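Asp/Glu-specific dipeptidyl-peptidase (Flavobacterium psychrophilum, PDB 5JXF) removes dipeptides from the N-terminus of oligopeptides as a serine peptidase of family S46, strictly requiring aspartate or glutamate at the P1 position. Local coordinates at residues N655-G660 with G675-R680; Q438-R443 with G517-V522. One frame throughout, in Å; residues are numbered along the deposited sequence.

Both segments of contact 2 precede those of contact 1 along the chain, and the two contacts lie far apart: their centres are 44 Å from each other and their nearest atoms about 27 Å. Contact 1 sits about 10 Å from the centre of the chain, where the loop between strands 648-653 and 665-667 meets strand 673-680 of an eight-stranded antiparallel sheet; it builds part of the dipeptide-binding site. Contact 2 is 34 Å from that centre, between helices 437-450 and 519-528 in the helical part of the molecule. They share no helix, strand or sheet: contact 1 handles the dipeptide, while contact 2 joins helices well away from it.

Contact 1: residues N655-G660 with G675-R680; sequences NHTTGG and GLNFDR. With ASP (aspartic acid), chain F; ARG (arginine), chain E.
With CG of Arg680 set beside its backbone N (chi1 -74°) and the chain bent at chi3 (-87°), Arg680 slides past Thr657 in the opposite direction, CG 3.6 Å from Thr657 OG1, and its guanidinium goes on to the carboxylate of the bound Arg-Asp dipeptide. This is the S1 pocket of an S46 serine peptidase. Arginine suits the place because two N-H groups match a carboxylate: NE donates to ASP OD2 (2.8 Å) and NH2 to ASP OD1 (2.8 Å), consistent with the role in acidic P1 specificity inferred for Arg680. Thr657 O and Thr658 OG1 lie over one guanidinium face, Thr658 OG1 being hydrogen-bonded to Asp688, while Ser687 takes NH1. Glycine fits position 660, where a side chain would jam against the preceding carbonyl; Gly660 N donates to ASP O at 2.8 Å. Asp679 suits the dipeptide's amino end: OD1 accepts from ARG N, and OD2 is held by Arg233. Asn677 is fixed by Asn698 at OD1 and by the carbonyl O of Asn661 at ND2. Threonine serves twice at 657: the CG2 methyl rests against the Asn677 amide, and OG1 holds a water at 2.8 Å, which accepts from Asn677 ND2 at 3.0 Å.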
loop_
_atom_site.group_PDB
_atom_site.type_symbol
_atom_site.label_atom_id
_atom_site.label_comp_id
_atom_site.label_asym_id
_atom_site.label_seq_id
_atom_site.Cartn_x
_atom_site.Cartn_y
_atom_site.Cartn_z
ATOM N N ASN A 655 -16.934 5.729 15.477
ATOM C CA ASN A 655 -17.010 6.942 16.289
ATOM C C ASN A 655 -16.454 8.143 15.533
ATOM O O ASN A 655 -15.450 8.048 14.846
ATOM C CB ASN A 655 -16.246 6.767 17.603
ATOM C CG ASN A 655 -16.640 5.522 18.350
ATOM O OD1 ASN A 655 -17.690 5.475 18.984
ATOM N ND2 ASN A 655 -15.779 4.510 18.312
ATOM N N HIS A 656 -17.106 9.287 15.679
ATOM C CA HIS A 656 -16.680 10.491 14.991
ATOM C C HIS A 656 -15.744 11.290 15.881
ATOM O O HIS A 656 -16.166 11.831 16.902
ATOM C CB HIS A 656 -17.901 11.328 14.595
ATOM C CG HIS A 656 -17.586 12.492 13.703
ATOM N ND1 HIS A 656 -18.523 13.452 13.373
ATOM C CD2 HIS A 656 -16.443 12.856 13.073
ATOM C CE1 HIS A 656 -17.970 14.353 12.584
ATOM N NE2 HIS A 656 -16.707 14.018 12.390
ATOM N N THR A 657 -14.480 11.375 15.478
ATOM C CA THR A 657 -13.446 12.087 16.227
ATOM C C THR A 657 -12.700 13.107 15.382
ATOM O O THR A 657 -12.882 13.166 14.168
ATOM C CB THR A 657 -12.401 11.107 16.804
ATOM O OG1 THR A 657 -11.885 10.296 15.744
ATOM C CG2 THR A 657 -13.019 10.206 17.867
ATOM N N THR A 658 -11.843 13.898 16.024
ATOM C CA THR A 658 -10.964 14.819 15.298
ATOM C C THR A 658 -9.784 15.113 16.234
ATOM O O THR A 658 -9.730 14.560 17.329
ATOM C CB THR A 658 -11.733 16.106 14.839
ATOM O OG1 THR A 658 -10.916 16.917 13.978
ATOM C CG2 THR A 658 -12.191 16.927 16.024
ATOM N N GLY A 659 -8.838 15.952 15.815
ATOM C CA GLY A 659 -7.719 16.304 16.676
ATOM C C GLY A 659 -8.254 16.898 18.003
ATOM O O GLY A 659 -9.181 17.709 17.987
ATOM N N GLY A 660 -7.682 16.483 19.124
ATOM C CA GLY A 660 -8.241 16.777 20.436
ATOM C C GLY A 660 -8.758 15.518 21.111
ATOM O O GLY A 660 -8.735 15.410 22.344
ATOM N N GLY A 675 -10.696 0.650 24.909
ATOM C CA GLY A 675 -9.776 1.200 23.933
ATOM C C GLY A 675 -9.276 2.586 24.292
ATOM O O GLY A 675 -9.850 3.289 25.150
ATOM N N LEU A 676 -8.188 2.973 23.645
ATOM C CA LEU A 676 -7.630 4.318 23.777
ATOM C C LEU A 676 -7.517 4.968 22.404
ATOM O O LEU A 676 -6.701 4.537 21.587
ATOM C CB LEU A 676 -6.276 4.231 24.466
ATOM C CG LEU A 676 -5.354 5.437 24.500
ATOM C CD1 LEU A 676 -5.953 6.568 25.332
ATOM C CD2 LEU A 676 -4.040 4.978 25.072
ATOM N N ASN A 677 -8.353 5.976 22.135
ATOM C CA ASN A 677 -8.399 6.605 20.821
ATOM C C ASN A 677 -7.116 7.328 20.478
ATOM O O ASN A 677 -6.492 7.922 21.353
ATOM C CB ASN A 677 -9.565 7.573 20.734
ATOM C CG ASN A 677 -9.722 8.167 19.366
ATOM O OD1 ASN A 677 -10.160 7.485 18.436
ATOM N ND2 ASN A 677 -9.377 9.454 19.223
ATOM N N PHE A 678 -6.702 7.271 19.209
ATOM C CA PHE A 678 -5.470 7.967 18.853
ATOM C C PHE A 678 -5.305 8.397 17.403
ATOM O O PHE A 678 -4.367 9.133 17.099
ATOM C CB PHE A 678 -4.260 7.134 19.278
ATOM C CG PHE A 678 -3.947 5.956 18.375
ATOM C CD1 PHE A 678 -4.615 4.744 18.526
ATOM C CD2 PHE A 678 -2.926 6.039 17.429
ATOM C CE1 PHE A 678 -4.289 3.636 17.730
ATOM C CE2 PHE A 678 -2.592 4.935 16.611
ATOM C CZ PHE A 678 -3.272 3.735 16.763
ATOM N N ASP A 679 -6.218 8.011 16.515
ATOM C CA ASP A 679 -6.104 8.458 15.139
ATOM C C ASP A 679 -7.391 8.263 14.370
ATOM O O ASP A 679 -8.377 7.783 14.920
ATOM C CB ASP A 679 -4.975 7.694 14.421
ATOM C CG ASP A 679 -4.206 8.573 13.444
ATOM O OD1 ASP A 679 -4.695 9.673 13.114
ATOM O OD2 ASP A 679 -3.112 8.165 13.000
ATOM N N ARG A 680 -7.357 8.621 13.085
ATOM C CA ARG A 680 -8.410 8.287 12.130
ATOM C C ARG A 680 -7.781 7.570 10.954
ATOM O O ARG A 680 -6.593 7.749 10.691
ATOM C CB ARG A 680 -9.129 9.530 11.619
ATOM C CG ARG A 680 -10.098 10.188 12.601
ATOM C CD ARG A 680 -10.518 11.501 12.037
ATOM N NE ARG A 680 -9.569 12.539 12.415
ATOM C CZ ARG A 680 -9.539 13.754 11.883
ATOM N NH1 ARG A 680 -10.386 14.060 10.913
ATOM N NH2 ARG A 680 -8.656 14.653 12.312
HETATM N N ASP F . -4.345 12.291 16.128
HETATM C CA ASP F . -5.380 13.296 16.397
HETATM C C ASP F . -5.186 14.074 17.686
HETATM O O ASP F . -6.140 14.301 18.436
HETATM C CB ASP F . -6.771 12.639 16.399
HETATM C CG ASP F . -7.379 12.528 15.006
HETATM O OD1 ASP F . -6.967 13.290 14.115
HETATM O OD2 ASP F . -8.284 11.688 14.802
HETATM N N ARG E . -2.266 11.204 13.617
HETATM C CA ARG E . -2.336 11.394 15.059
HETATM C C ARG E . -3.297 12.552 15.351
HETATM O O ARG E . -3.104 13.655 14.850
HETATM C CB ARG E . -0.944 11.664 15.643
HETATM C CG ARG E . 0.038 10.489 15.513
HETATM C CD ARG E . 1.432 10.856 16.025
HETATM N NE ARG E . 1.991 11.997 15.305
HETATM C CZ ARG E . 2.759 11.898 14.217
HETATM N NH1 ARG E . 3.076 10.701 13.723
HETATM N NH2 ARG E . 3.222 12.997 13.622
HETATM O O HOH W 1 -9.179 10.321 16.369
#

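Contact 2: residues Q438-R443 with G517-V522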
loop_
_atom_site.group_PDB
_atom_site.type_symbol
_atom_site.label_atom_id
_atom_site.label_comp_id
_atom_site.label_asym_id
_atom_site.label_seq_id
_atom_site.Cartn_x
_atom_site.Cartn_y
_atom_site.Cartn_z
ATOM N N GLN A 438 6.471 49.646 30.526
ATOM C CA GLN A 438 6.504 48.635 31.579
ATOM C C GLN A 438 5.935 47.315 31.065
ATOM O O GLN A 438 6.402 46.241 31.438
ATOM C CB GLN A 438 5.738 49.096 32.823
ATOM C CG GLN A 438 6.247 48.452 34.110
ATOM C CD GLN A 438 5.363 48.731 35.319
ATOM O OE1 GLN A 438 4.165 48.998 35.189
ATOM N NE2 GLN A 438 5.955 48.668 36.506
ATOM N N ALA A 439 4.921 47.414 30.211
ATOM C CA ALA A 439 4.336 46.249 29.572
ATOM C C ALA A 439 5.353 45.599 28.632
ATOM O O ALA A 439 5.443 44.372 28.550
ATOM C CB ALA A 439 3.078 46.634 28.819
ATOM N N PHE A 440 6.117 46.436 27.931
ATOM C CA PHE A 440 7.179 45.965 27.048
ATOM C C PHE A 440 8.174 45.094 27.804
ATOM O O PHE A 440 8.410 43.936 27.448
ATOM C CB PHE A 440 7.905 47.154 26.397
ATOM C CG PHE A 440 9.124 46.762 25.605
ATOM C CD1 PHE A 440 9.007 46.357 24.285
ATOM C CD2 PHE A 440 10.389 46.799 26.179
ATOM C CE1 PHE A 440 10.129 45.989 23.556
ATOM C CE2 PHE A 440 11.511 46.431 25.456
ATOM C CZ PHE A 440 11.381 46.030 24.142
ATOM N N ASN A 441 8.754 45.665 28.853
ATOM C CA ASN A 441 9.774 44.985 29.630
ATOM C C ASN A 441 9.241 43.783 30.400
ATOM O O ASN A 441 9.998 42.867 30.717
ATOM C CB ASN A 441 10.436 45.965 30.593
ATOM C CG ASN A 441 11.257 47.019 29.879
ATOM O OD1 ASN A 441 11.988 46.722 28.927
ATOM N ND2 ASN A 441 11.145 48.262 30.337
ATOM N N ASP A 442 7.949 43.782 30.707
ATOM C CA ASP A 442 7.339 42.623 31.347
ATOM C C ASP A 442 7.285 41.455 30.363
ATOM O O ASP A 442 7.731 40.341 30.668
ATOM C CB ASP A 442 5.938 42.958 31.871
ATOM C CG ASP A 442 5.964 43.529 33.281
ATOM O OD1 ASP A 442 6.835 43.113 34.074
ATOM O OD2 ASP A 442 5.123 44.398 33.596
ATOM N N ARG A 443 6.754 41.721 29.174
ATOM C CA ARG A 443 6.608 40.679 28.167
ATOM C C ARG A 443 7.931 40.365 27.467
ATOM O O ARG A 443 8.081 39.293 26.875
ATOM C CB ARG A 443 5.538 41.075 27.152
ATOM C CG ARG A 443 4.153 41.134 27.774
ATOM C CD ARG A 443 3.065 41.424 26.757
ATOM N NE ARG A 443 1.758 41.539 27.404
ATOM C CZ ARG A 443 0.642 41.911 26.784
ATOM N NH1 ARG A 443 0.663 42.207 25.489
ATOM N NH2 ARG A 443 -0.499 41.991 27.462
ATOM N N GLY A 517 18.776 45.734 28.551
ATOM C CA GLY A 517 18.696 47.176 28.733
ATOM C C GLY A 517 17.289 47.748 28.798
ATOM O O GLY A 517 16.311 47.014 28.943
ATOM N N ASP A 518 17.190 49.072 28.689
ATOM C CA ASP A 518 15.901 49.766 28.744
ATOM C C ASP A 518 15.082 49.535 27.471
ATOM O O ASP A 518 15.584 48.968 26.501
ATOM C CB ASP A 518 16.109 51.266 28.979
ATOM C CG ASP A 518 17.030 51.896 27.948
ATOM O OD1 ASP A 518 17.409 51.199 26.978
ATOM O OD2 ASP A 518 17.362 53.093 28.096
ATOM N N ALA A 519 13.833 49.997 27.479
ATOM C CA ALA A 519 12.852 49.630 26.452
ATOM C C ALA A 519 13.195 50.122 25.068
ATOM O O ALA A 519 12.992 49.386 24.108
ATOM C CB ALA A 519 11.488 50.137 26.819
ATOM N N LYS A 520 13.650 51.372 24.959
ATOM C CA LYS A 520 14.165 51.891 23.693
ATOM C C LYS A 520 15.447 51.127 23.341
ATOM O O LYS A 520 15.410 49.917 23.359
ATOM C CB LYS A 520 14.394 53.400 23.770
ATOM C CG LYS A 520 13.116 54.212 23.584
ATOM N N ALA A 521 16.554 51.806 23.031
ATOM C CA ALA A 521 17.877 51.176 22.787
ATOM C C ALA A 521 17.845 49.692 22.358
ATOM O O ALA A 521 18.335 49.331 21.286
ATOM C CB ALA A 521 18.752 51.326 24.030
ATOM N N VAL A 522 17.268 48.853 23.225
ATOM C CA VAL A 522 16.883 47.468 22.921
ATOM C C VAL A 522 16.042 47.413 21.650
ATOM O O VAL A 522 16.284 46.583 20.782
ATOM C CB VAL A 522 16.067 46.827 24.089
ATOM C CG1 VAL A 522 15.195 45.682 23.580
ATOM C CG2 VAL A 522 16.983 46.361 25.209
#
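Helix 437-450 presents residues 440 and 441 to residues 517-522, the backbones coming nearest at Asn441 CA and Ala519 CA, 6.4 Å apart. Phe440 does most of the touching. Its ring is carried toward the other segment with CG anti to the backbone N (chi1 173°), and CD2 meets the methyl CB of Ala519 at 3.6 Å. Further round, CZ reaches CG1 of Val522 at 3.9 Å, the methyl meeting the rim of the ring almost level with it. Phenylalanine suits the place because its long flat ring can span from Ala519 to Val522. Alanine suits position 519 because its small side chain lets the ring come close to the backbone: Phe440 CE2 is 3.6 Å from Ala519 O. Val522, three residues on, offers a branched methyl to the end of the ring. Asn441, a polar residue at the partly exposed margin, lies beside this apolar patch, with ND2 4.0 Å from Ala519 CB and OD1 3.9 Å from Ala519 CA. Phe432 of helix 417-435 also packs on Ala519, bringing in another helix. No hydrogen bond joins the two segments, and Asn441 OD1 is buried without a partner in the model; cohesion therefore rests on apolar and van der Waals contact.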